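Local coordinates for pentafunctional AROM polypeptide (Schizosaccharomyces pombe, PDB 5SWV), which probably catalyses, through the two domains in this fragment, the dehydration of 3-dehydroquinate and the NADPH-dependent reduction of 3-dehydroshikimate in the shikimate pathway, at residues L102-L116 against I125-W139. Residues are numbered along the deposited sequence; the frame is centred on the assembly and turned at random.
Sequences LSAMRYGCDFVDVEL and ILYQHKGYTKLIMSW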
loop_
_atom_site.group_PDB
_atom_site.type_symbol
_atom_site.label_atom_id
_atom_site.label_comp_id
_atom_site.label_asym_id
_atom_site.label_seq_id
_atom_site.Cartn_x
_atom_site.Cartn_y
_atom_site.Cartn_z
ATOM N N LEU A 102 18.238 -14.390 -13.246
ATOM C CA LEU A 102 18.112 -15.657 -12.525
ATOM C C LEU A 102 18.204 -15.473 -11.026
ATOM O O LEU A 102 17.451 -16.079 -10.262
ATOM C CB LEU A 102 19.197 -16.626 -12.963
ATOM C CG LEU A 102 19.006 -17.249 -14.344
ATOM C CD1 LEU A 102 20.234 -18.056 -14.762
ATOM C CD2 LEU A 102 17.749 -18.106 -14.405
ATOM N N SER A 103 19.151 -14.646 -10.609
ATOM C CA SER A 103 19.323 -14.336 -9.193
ATOM C C SER A 103 18.077 -13.676 -8.580
ATOM O O SER A 103 17.667 -14.007 -7.452
ATOM C CB SER A 103 20.548 -13.452 -9.006
ATOM O OG SER A 103 20.486 -12.783 -7.777
ATOM N N ALA A 104 17.481 -12.761 -9.337
ATOM C CA ALA A 104 16.291 -12.047 -8.912
ATOM C C ALA A 104 15.107 -12.967 -8.665
ATOM O O ALA A 104 14.300 -12.731 -7.754
ATOM C CB ALA A 104 15.918 -11.004 -9.946
ATOM N N MET A 105 14.998 -13.999 -9.488
ATOM C CA MET A 105 13.931 -14.978 -9.347
ATOM C C MET A 105 14.224 -15.862 -8.133
ATOM O O MET A 105 13.312 -16.210 -7.385
ATOM C CB MET A 105 13.745 -15.777 -10.653
ATOM C CG MET A 105 13.286 -14.871 -11.799
ATOM S SD MET A 105 13.161 -15.478 -13.502
ATOM C CE MET A 105 14.409 -16.748 -13.576
ATOM N N ARG A 106 15.496 -16.177 -7.911
ATOM C CA ARG A 106 15.885 -16.930 -6.722
ATOM C C ARG A 106 15.513 -16.219 -5.419
ATOM O O ARG A 106 15.109 -16.891 -4.484
ATOM C CB ARG A 106 17.377 -17.313 -6.726
ATOM C CG ARG A 106 17.644 -18.716 -7.250
ATOM C CD ARG A 106 19.122 -19.068 -7.220
ATOM N NE ARG A 106 19.856 -18.365 -8.283
ATOM C CZ ARG A 106 20.948 -17.597 -8.128
ATOM N NH1 ARG A 106 21.514 -17.397 -6.932
ATOM N NH2 ARG A 106 21.495 -17.021 -9.207
ATOM N N TYR A 107 15.634 -14.888 -5.333
ATOM C CA TYR A 107 15.188 -14.197 -4.097
ATOM C C TYR A 107 13.772 -13.596 -4.176
ATOM O O TYR A 107 13.448 -12.668 -3.445
ATOM C CB TYR A 107 16.243 -13.218 -3.501
ATOM C CG TYR A 107 16.894 -12.210 -4.426
ATOM C CD1 TYR A 107 16.157 -11.151 -4.994
ATOM C CD2 TYR A 107 18.268 -12.276 -4.708
ATOM C CE1 TYR A 107 16.769 -10.212 -5.838
ATOM C CE2 TYR A 107 18.876 -11.334 -5.551
ATOM C CZ TYR A 107 18.122 -10.311 -6.115
ATOM O OH TYR A 107 18.720 -9.403 -6.943
ATOM N N GLY A 108 12.919 -14.157 -5.035
ATOM C CA GLY A 108 11.474 -13.881 -5.016
ATOM C C GLY A 108 10.996 -12.493 -5.433
ATOM O O GLY A 108 10.073 -11.952 -4.813
ATOM N N CYS A 109 11.610 -11.914 -6.470
ATOM C CA CYS A 109 11.049 -10.737 -7.122
ATOM C C CYS A 109 9.717 -11.149 -7.724
ATOM O O CYS A 109 9.591 -12.259 -8.252
ATOM C CB CYS A 109 11.974 -10.177 -8.208
ATOM S SG CYS A 109 13.378 -9.234 -7.554
ATOM N N ASP A 110 8.734 -10.252 -7.642
ATOM C CA ASP A 110 7.375 -10.538 -8.113
ATOM C C ASP A 110 7.319 -10.606 -9.626
ATOM O O ASP A 110 6.682 -11.507 -10.177
ATOM C CB ASP A 110 6.400 -9.498 -7.599
ATOM C CG ASP A 110 6.409 -9.406 -6.096
ATOM O OD1 ASP A 110 7.375 -8.823 -5.546
ATOM O OD2 ASP A 110 5.454 -9.923 -5.477
ATOM N N PHE A 111 8.007 -9.666 -10.283
ATOM C CA PHE A 111 8.147 -9.652 -11.741
ATOM C C PHE A 111 9.601 -9.455 -12.169
ATOM O O PHE A 111 10.402 -8.879 -11.441
ATOM C CB PHE A 111 7.359 -8.492 -12.357
ATOM C CG PHE A 111 5.920 -8.432 -11.959
ATOM C CD1 PHE A 111 5.530 -7.735 -10.827
ATOM C CD2 PHE A 111 4.946 -9.010 -12.752
ATOM C CE1 PHE A 111 4.193 -7.643 -10.472
ATOM C CE2 PHE A 111 3.607 -8.927 -12.406
ATOM C CZ PHE A 111 3.226 -8.244 -11.263
ATOM N N VAL A 112 9.913 -9.910 -13.377
ATOM C CA VAL A 112 11.171 -9.590 -14.053
ATOM C C VAL A 112 10.829 -9.134 -15.471
ATOM O O VAL A 112 10.046 -9.784 -16.165
ATOM C CB VAL A 112 12.122 -10.815 -14.109
ATOM C CG1 VAL A 112 13.327 -10.554 -15.008
ATOM C CG2 VAL A 112 12.604 -11.185 -12.712
ATOM N N ASP A 113 11.411 -8.011 -15.886
ATOM C CA ASP A 113 11.301 -7.547 -17.258
ATOM C C ASP A 113 12.367 -8.233 -18.075
ATOM O O ASP A 113 13.577 -8.085 -17.793
ATOM C CB ASP A 113 11.484 -6.027 -17.347
ATOM C CG ASP A 113 11.090 -5.461 -18.722
ATOM O OD1 ASP A 113 11.767 -5.776 -19.738
ATOM O OD2 ASP A 113 10.121 -4.670 -18.787
ATOM N N VAL A 114 11.923 -8.969 -19.086
ATOM C CA VAL A 114 12.818 -9.669 -19.974
ATOM C C VAL A 114 12.640 -9.096 -21.372
ATOM O O VAL A 114 11.610 -9.284 -21.993
ATOM C CB VAL A 114 12.515 -11.173 -19.964
ATOM C CG1 VAL A 114 13.435 -11.928 -20.913
ATOM C CG2 VAL A 114 12.637 -11.722 -18.552
ATOM N N GLU A 115 13.658 -8.393 -21.859
ATOM C CA GLU A 115 13.631 -7.801 -23.195
ATOM C C GLU A 115 13.620 -8.843 -24.292
ATOM O O GLU A 115 14.374 -9.831 -24.258
ATOM C CB GLU A 115 14.839 -6.901 -23.422
ATOM C CG GLU A 115 14.826 -5.647 -22.570
ATOM C CD GLU A 115 15.981 -4.722 -22.887
ATOM O OE1 GLU A 115 16.808 -5.069 -23.759
ATOM O OE2 GLU A 115 16.077 -3.639 -22.272
ATOM N N LEU A 116 12.802 -8.581 -25.303
ATOM C CA LEU A 116 12.678 -9.482 -26.439
ATOM C C LEU A 116 13.877 -9.351 -27.419
ATOM O O LEU A 116 13.887 -9.968 -28.483
ATOM C CB LEU A 116 11.319 -9.245 -27.129
ATOM C CG LEU A 116 10.111 -9.650 -26.260
ATOM C CD1 LEU A 116 8.855 -8.832 -26.507
ATOM C CD2 LEU A 116 9.792 -11.117 -26.444
ATOM N N ILE A 125 15.700 -20.217 -20.897
ATOM C CA ILE A 125 16.360 -20.515 -19.631
ATOM C C ILE A 125 15.750 -19.706 -18.478
ATOM O O ILE A 125 15.536 -20.243 -17.395
ATOM C CB ILE A 125 17.861 -20.253 -19.721
ATOM C CG1 ILE A 125 18.513 -21.323 -20.593
ATOM C CG2 ILE A 125 18.509 -20.244 -18.341
ATOM C CD1 ILE A 125 19.884 -20.930 -21.120
ATOM N N LEU A 126 15.481 -18.423 -18.701
ATOM C CA LEU A 126 14.854 -17.602 -17.670
ATOM C C LEU A 126 13.439 -18.075 -17.413
ATOM O O LEU A 126 13.008 -18.122 -16.270
ATOM C CB LEU A 126 14.838 -16.125 -18.049
ATOM C CG LEU A 126 16.203 -15.432 -18.180
ATOM C CD1 LEU A 126 16.073 -14.095 -18.919
ATOM C CD2 LEU A 126 16.869 -15.246 -16.822
ATOM N N TYR A 127 12.716 -18.425 -18.474
ATOM C CA TYR A 127 11.362 -18.985 -18.335
ATOM C C TYR A 127 11.380 -20.289 -17.528
ATOM O O TYR A 127 10.633 -20.428 -16.565
ATOM C CB TYR A 127 10.719 -19.200 -19.715
ATOM C CG TYR A 127 9.404 -19.930 -19.670
ATOM C CD1 TYR A 127 8.240 -19.276 -19.290
ATOM C CD2 TYR A 127 9.321 -21.285 -20.004
ATOM C CE1 TYR A 127 7.032 -19.943 -19.244
ATOM C CE2 TYR A 127 8.112 -21.959 -19.961
ATOM C CZ TYR A 127 6.978 -21.277 -19.577
ATOM O OH TYR A 127 5.777 -21.924 -19.519
ATOM N N GLN A 128 12.266 -21.216 -17.890
ATOM C CA GLN A 128 12.388 -22.485 -17.162
ATOM C C GLN A 128 12.649 -22.292 -15.653
ATOM O O GLN A 128 12.208 -23.105 -14.867
ATOM C CB GLN A 128 13.457 -23.404 -17.786
ATOM C CG GLN A 128 13.189 -23.879 -19.220
ATOM C CD GLN A 128 11.843 -24.591 -19.424
ATOM O OE1 GLN A 128 11.340 -25.269 -18.538
ATOM N NE2 GLN A 128 11.267 -24.438 -20.607
ATOM N N HIS A 129 13.319 -21.211 -15.249
ATOM C CA HIS A 129 13.645 -20.986 -13.837
ATOM C C HIS A 129 12.745 -19.985 -13.127
ATOM O O HIS A 129 13.045 -19.588 -12.014
ATOM C CB HIS A 129 15.102 -20.553 -13.709
ATOM C CG HIS A 129 16.075 -21.605 -14.140
ATOM N ND1 HIS A 129 16.239 -21.971 -15.463
ATOM C CD2 HIS A 129 16.919 -22.387 -13.423
ATOM C CE1 HIS A 129 17.142 -22.932 -15.541
ATOM N NE2 HIS A 129 17.571 -23.202 -14.318
ATOM N N LYS A 130 11.621 -19.608 -13.724
ATOM C CA LYS A 130 10.863 -18.488 -13.184
ATOM C C LYS A 130 10.301 -18.723 -11.799
ATOM O O LYS A 130 10.312 -17.804 -10.989
ATOM C CB LYS A 130 9.771 -18.022 -14.142
ATOM C CG LYS A 130 8.568 -18.933 -14.302
ATOM C CD LYS A 130 7.882 -18.623 -15.630
ATOM C CE LYS A 130 6.393 -18.940 -15.662
ATOM N NZ LYS A 130 5.737 -17.974 -16.607
ATOM N N GLY A 131 9.835 -19.938 -11.509
ATOM C CA GLY A 131 9.159 -20.214 -10.231
ATOM C C GLY A 131 7.880 -19.398 -10.099
ATOM O O GLY A 131 7.032 -19.437 -10.983
ATOM N N TYR A 132 7.761 -18.627 -9.026
ATOM C CA TYR A 132 6.585 -17.771 -8.816
ATOM C C TYR A 132 6.677 -16.403 -9.467
ATOM O O TYR A 132 5.648 -15.754 -9.695
ATOM C CB TYR A 132 6.295 -17.621 -7.323
ATOM C CG TYR A 132 5.888 -18.938 -6.717
ATOM C CD1 TYR A 132 4.804 -19.661 -7.251
ATOM C CD2 TYR A 132 6.594 -19.494 -5.635
ATOM C CE1 TYR A 132 4.427 -20.881 -6.722
ATOM C CE2 TYR A 132 6.218 -20.719 -5.095
ATOM C CZ TYR A 132 5.131 -21.404 -5.643
ATOM O OH TYR A 132 4.723 -22.618 -5.134
ATOM N N THR A 133 7.900 -15.975 -9.770
ATOM C CA THR A 133 8.135 -14.734 -10.492
ATOM C C THR A 133 7.404 -14.715 -11.824
ATOM O O THR A 133 7.406 -15.699 -12.558
ATOM C CB THR A 133 9.633 -14.537 -10.743
ATOM O OG1 THR A 133 10.332 -14.563 -9.488
ATOM C CG2 THR A 133 9.897 -13.224 -11.438
ATOM N N LYS A 134 6.764 -13.594 -12.114
ATOM C CA LYS A 134 6.065 -13.402 -13.387
ATOM C C LYS A 134 6.966 -12.693 -14.391
ATOM O O LYS A 134 7.661 -11.742 -14.036
ATOM C CB LYS A 134 4.831 -12.530 -13.185
ATOM C CG LYS A 134 3.840 -13.047 -12.171
ATOM C CD LYS A 134 3.173 -14.315 -12.653
ATOM C CE LYS A 134 1.985 -14.615 -11.769
ATOM N NZ LYS A 134 1.628 -16.039 -11.902
ATOM N N LEU A 135 6.924 -13.126 -15.642
ATOM C CA LEU A 135 7.723 -12.495 -16.679
ATOM C C LEU A 135 6.952 -11.421 -17.453
ATOM O O LEU A 135 5.808 -11.647 -17.881
ATOM C CB LEU A 135 8.257 -13.540 -17.632
ATOM C CG LEU A 135 9.144 -14.608 -17.014
ATOM C CD1 LEU A 135 9.806 -15.368 -18.140
ATOM C CD2 LEU A 135 10.202 -14.047 -16.065
ATOM N N ILE A 136 7.584 -10.246 -17.578
ATOM C CA ILE A 136 7.104 -9.161 -18.427
ATOM C C ILE A 136 8.022 -9.145 -19.644
ATOM O O ILE A 136 9.196 -8.795 -19.553
ATOM C CB ILE A 136 7.109 -7.768 -17.742
ATOM C CG1 ILE A 136 6.379 -7.808 -16.391
ATOM C CG2 ILE A 136 6.433 -6.737 -18.646
ATOM C CD1 ILE A 136 6.278 -6.468 -15.677
ATOM N N MET A 137 7.473 -9.557 -20.774
ATOM C CA MET A 137 8.197 -9.536 -22.018
ATOM C C MET A 137 7.996 -8.169 -22.653
ATOM O O MET A 137 6.861 -7.769 -22.902
ATOM C CB MET A 137 7.696 -10.650 -22.935
ATOM C CG MET A 137 7.885 -12.037 -22.341
ATOM S SD MET A 137 9.623 -12.485 -22.317
ATOM C CE MET A 137 9.717 -13.134 -20.680
ATOM N N SER A 138 9.102 -7.478 -22.923
ATOM C CA SER A 138 9.077 -6.077 -23.295
ATOM C C SER A 138 9.811 -5.817 -24.602
ATOM O O SER A 138 10.851 -6.408 -24.852
ATOM C CB SER A 138 9.730 -5.252 -22.190
ATOM O OG SER A 138 11.142 -5.348 -22.265
ATOM N N TRP A 139 9.273 -4.915 -25.416
ATOM C CA TRP A 139 10.025 -4.324 -26.512
ATOM C C TRP A 139 9.674 -2.850 -26.680
ATOM O O TRP A 139 8.512 -2.466 -26.585
ATOM C CB TRP A 139 9.779 -5.067 -27.818
ATOM C CG TRP A 139 10.634 -4.551 -28.933
ATOM C CD1 TRP A 139 10.287 -3.609 -29.856
ATOM C CD2 TRP A 139 11.990 -4.909 -29.217
ATOM N NE1 TRP A 139 11.334 -3.372 -30.715
ATOM C CE2 TRP A 139 12.391 -4.162 -30.354
ATOM C CE3 TRP A 139 12.904 -5.805 -28.640
ATOM C CZ2 TRP A 139 13.670 -4.274 -30.922
ATOM C CZ3 TRP A 139 14.189 -5.918 -29.220
ATOM C CH2 TRP A 139 14.551 -5.149 -30.346
HETATM O O HOH W 1 10.817 -16.878 -8.176
#
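Met105 packs against Leu126 and Thr133 in a worked example of the parallel beta-alpha-beta unit from which the TIM barrel of type I dehydroquinases is built. Strand 111-115 runs beside strand 134-140 in register, Val112 pairing with Leu135 and Val114 with Met137, and a ladder of six backbone hydrogen bonds, from Asp110 to Leu116, joins them. On the helix-covered face, Val114 and Met137 lie side by side, the Met137 CE methyl 3.5 Å from Val114 CB, while Val114 CG1 meets Leu126 CD1 of helix 120-128. Met105 reaches in from the end of helix 94-106; its chain bends at the last torsion (chi3 -29°), which brings CE against the carbonyl oxygens of Leu126 and His129, with SD over Lys130 CA. Leu116 closes the far end, CD1 against Ser138 O and CB 4.1 Å from Trp139 CE3. On the other face, Phe111 packs on Ile136 at one end, and toward the C-terminal end of the strands Ser138 OG donates to the syn lone pair of Asp113 OD1; Arg81 bridges Asp113 to Glu115. Near Met105, Thr133 crosses at about a right angle, its OG1 giving a hydrogen bond in the carbonyl plane to Cys109 O (2.7 Å) and sharing a water with Met105 O and Lys130 O.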